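Local structure of kappa-carrageenase (1DYP) at residues F192-V197 against V262-T267. The protein hydrolyses internal beta-1,4 linkages between D-galactose 4-sulfate and 3,6-anhydro-D-galactose in kappa-carrageenan as an endo-acting glycoside hydrolase, here represented by its catalytic domain. The protein carries 1 engineered substitution. Sequence-based numbering, arbitrary orientation.
With CD (cadmium ion), chain C.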
loop_
_atom_site.group_PDB
_atom_site.type_symbol
_atom_site.label_atom_id
_atom_site.label_comp_id
_atom_site.label_asym_id
_atom_site.label_seq_id
_atom_site.Cartn_x
_atom_site.Cartn_y
_atom_site.Cartn_z
ATOM N N PHE A 192 -6.493 -17.012 -0.127
ATOM C CA PHE A 192 -5.296 -16.198 -0.052
ATOM C C PHE A 192 -4.394 -16.386 -1.254
ATOM O O PHE A 192 -4.336 -17.461 -1.844
ATOM C CB PHE A 192 -4.523 -16.523 1.224
ATOM C CG PHE A 192 -5.239 -16.126 2.477
ATOM C CD1 PHE A 192 -6.279 -16.903 2.981
ATOM C CD2 PHE A 192 -4.900 -14.951 3.136
ATOM C CE1 PHE A 192 -6.970 -16.511 4.126
ATOM C CE2 PHE A 192 -5.582 -14.548 4.280
ATOM C CZ PHE A 192 -6.622 -15.330 4.777
ATOM N N HIS A 193 -3.696 -15.318 -1.612
ATOM C CA HIS A 193 -2.770 -15.338 -2.731
ATOM C C HIS A 193 -1.529 -14.589 -2.294
ATOM O O HIS A 193 -1.582 -13.780 -1.370
ATOM C CB HIS A 193 -3.423 -14.689 -3.948
ATOM C CG HIS A 193 -4.627 -15.434 -4.429
ATOM N ND1 HIS A 193 -4.544 -16.490 -5.313
ATOM C CD2 HIS A 193 -5.929 -15.346 -4.068
ATOM C CE1 HIS A 193 -5.742 -17.022 -5.471
ATOM N NE2 HIS A 193 -6.600 -16.348 -4.727
ATOM N N THR A 194 -0.408 -14.866 -2.946
ATOM C CA THR A 194 0.839 -14.220 -2.572
ATOM C C THR A 194 1.198 -13.083 -3.505
ATOM O O THR A 194 1.184 -13.227 -4.727
ATOM C CB THR A 194 1.993 -15.234 -2.536
ATOM O OG1 THR A 194 2.233 -15.740 -3.854
ATOM C CG2 THR A 194 1.639 -16.385 -1.612
ATOM N N TYR A 195 1.519 -11.947 -2.900
ATOM C CA TYR A 195 1.880 -10.744 -3.626
ATOM C C TYR A 195 3.276 -10.352 -3.172
ATOM O O TYR A 195 3.511 -10.108 -1.989
ATOM C CB TYR A 195 0.872 -9.645 -3.295
ATOM C CG TYR A 195 -0.535 -10.011 -3.709
ATOM C CD1 TYR A 195 -0.969 -9.816 -5.020
ATOM C CD2 TYR A 195 -1.414 -10.606 -2.804
ATOM C CE1 TYR A 195 -2.244 -10.204 -5.421
ATOM C CE2 TYR A 195 -2.696 -11.000 -3.195
ATOM C CZ TYR A 195 -3.100 -10.796 -4.505
ATOM O OH TYR A 195 -4.357 -11.187 -4.905
ATOM N N GLY A 196 4.211 -10.298 -4.109
ATOM C CA GLY A 196 5.561 -9.954 -3.724
ATOM C C GLY A 196 6.259 -9.008 -4.665
ATOM O O GLY A 196 5.793 -8.732 -5.771
ATOM N N VAL A 197 7.390 -8.494 -4.207
ATOM C CA VAL A 197 8.181 -7.598 -5.018
ATOM C C VAL A 197 9.638 -7.745 -4.623
ATOM O O VAL A 197 9.965 -7.899 -3.446
ATOM C CB VAL A 197 7.741 -6.121 -4.846
ATOM C CG1 VAL A 197 8.108 -5.610 -3.463
ATOM C CG2 VAL A 197 8.380 -5.266 -5.930
ATOM N N VAL A 262 -4.511 -10.772 6.075
ATOM C CA VAL A 262 -3.122 -11.036 5.748
ATOM C C VAL A 262 -2.645 -12.199 6.607
ATOM O O VAL A 262 -2.572 -12.097 7.831
ATOM C CB VAL A 262 -2.235 -9.807 6.034
ATOM C CG1 VAL A 262 -0.832 -10.042 5.502
ATOM C CG2 VAL A 262 -2.849 -8.568 5.402
ATOM N N ASP A 263 -2.338 -13.312 5.954
ATOM C CA ASP A 263 -1.875 -14.499 6.655
ATOM C C ASP A 263 -0.467 -14.249 7.184
ATOM O O ASP A 263 -0.118 -14.668 8.287
ATOM C CB ASP A 263 -1.899 -15.690 5.689
ATOM C CG ASP A 263 -1.556 -17.006 6.362
ATOM O OD1 ASP A 263 -1.508 -17.060 7.606
ATOM O OD2 ASP A 263 -1.350 -17.999 5.631
ATOM N N TYR A 264 0.340 -13.547 6.396
ATOM C CA TYR A 264 1.702 -13.244 6.804
ATOM C C TYR A 264 2.341 -12.239 5.867
ATOM O O TYR A 264 1.854 -11.999 4.760
ATOM C CB TYR A 264 2.554 -14.528 6.818
ATOM C CG TYR A 264 2.808 -15.148 5.452
ATOM C CD1 TYR A 264 3.606 -14.502 4.503
ATOM C CD2 TYR A 264 2.252 -16.381 5.108
ATOM C CE1 TYR A 264 3.844 -15.065 3.251
ATOM C CE2 TYR A 264 2.486 -16.956 3.853
ATOM C CZ TYR A 264 3.280 -16.290 2.935
ATOM O OH TYR A 264 3.513 -16.843 1.696
ATOM N N VAL A 265 3.425 -11.637 6.341
ATOM C CA VAL A 265 4.213 -10.705 5.551
ATOM C C VAL A 265 5.650 -11.114 5.864
ATOM O O VAL A 265 6.014 -11.305 7.025
ATOM C CB VAL A 265 3.954 -9.221 5.935
ATOM C CG1 VAL A 265 4.173 -9.001 7.425
ATOM C CG2 VAL A 265 4.867 -8.313 5.116
ATOM N N ARG A 266 6.447 -11.300 4.820
ATOM C CA ARG A 266 7.833 -11.713 4.989
ATOM C C ARG A 266 8.747 -10.831 4.166
ATOM O O ARG A 266 8.479 -10.568 2.997
ATOM C CB ARG A 266 7.990 -13.175 4.560
ATOM C CG ARG A 266 7.207 -14.135 5.436
ATOM C CD ARG A 266 7.045 -15.499 4.799
ATOM N NE ARG A 266 6.222 -16.365 5.637
ATOM C CZ ARG A 266 5.749 -17.549 5.261
ATOM N NH1 ARG A 266 6.014 -18.023 4.050
ATOM N NH2 ARG A 266 5.010 -18.261 6.104
ATOM N N THR A 267 9.828 -10.369 4.788
ATOM C CA THR A 267 10.795 -9.517 4.112
ATOM C C THR A 267 12.184 -10.113 4.281
ATOM O O THR A 267 12.576 -10.479 5.387
ATOM C CB THR A 267 10.781 -8.098 4.697
ATOM O OG1 THR A 267 9.472 -7.537 4.544
ATOM C CG2 THR A 267 11.791 -7.214 3.982
HETATM CD CD CD C . -0.422 -16.478 9.742
HETATM O O HOH W 1 0.144 -17.802 11.564
HETATM O O HOH W 2 1.437 -17.545 8.724
HETATM O O HOH W 3 -1.703 -18.711 9.630
#
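Phe192 meets the bend at Asp263 through CD2 and CE2 of its ring: CE2 lies 3.9 Å from the backbone N of Asp263, and CD2 lies 4.0 Å from CB of Asp263. The N of Val262 approaches the ring edge near its plane, whereas that of Asp263 comes in obliquely. Ring and carboxylate planes stand 60° apart, and the two side chains cross at about a right angle; it is the methylene and backbone of Asp263, not its carboxylate, that the phenyl touches. A second, lighter touch is made by the Thr194 methyl, CG2, 3.8 Å from the OH of Tyr264. That hydroxyl is hydrogen-bonded to Glu101, while one ring face of Tyr264 carries the guanidinium of Arg266, whose CZ sits 3.4 Å above the plane; Arg266 in turn salt-bridges Glu22. No hydrogen bond joins 192-197 to 262-267. Reducing Phe192 to an alanine would probably open a gap beside Asp263 CB and take away the ring that meets the Asp263 backbone N. Asp263 turns its CG away from the backbone N (chi1 -175°), which places the carboxylate on the side of its own carbonyl, and both grip one cadmium ion, O at 2.3 Å and OD1 at 2.5 Å. Three waters and the carbonyl oxygens of Glu22 and Gly53 complete the seven ligands. The other carboxylate oxygen, OD2, binds a further cadmium and accepts a weak hydrogen bond from Arg103. Strand 98-105 runs between the two segments, antiparallel to each, and its Arg103 touches both Phe192 and Tyr264. Two strands of one face, each paired to the strand between them, belong to the beta-jelly roll of glycoside hydrolase family 16, and the cadmium occupies a metal site away from the catalytic residues, probably equivalent to the calcium site of family relatives.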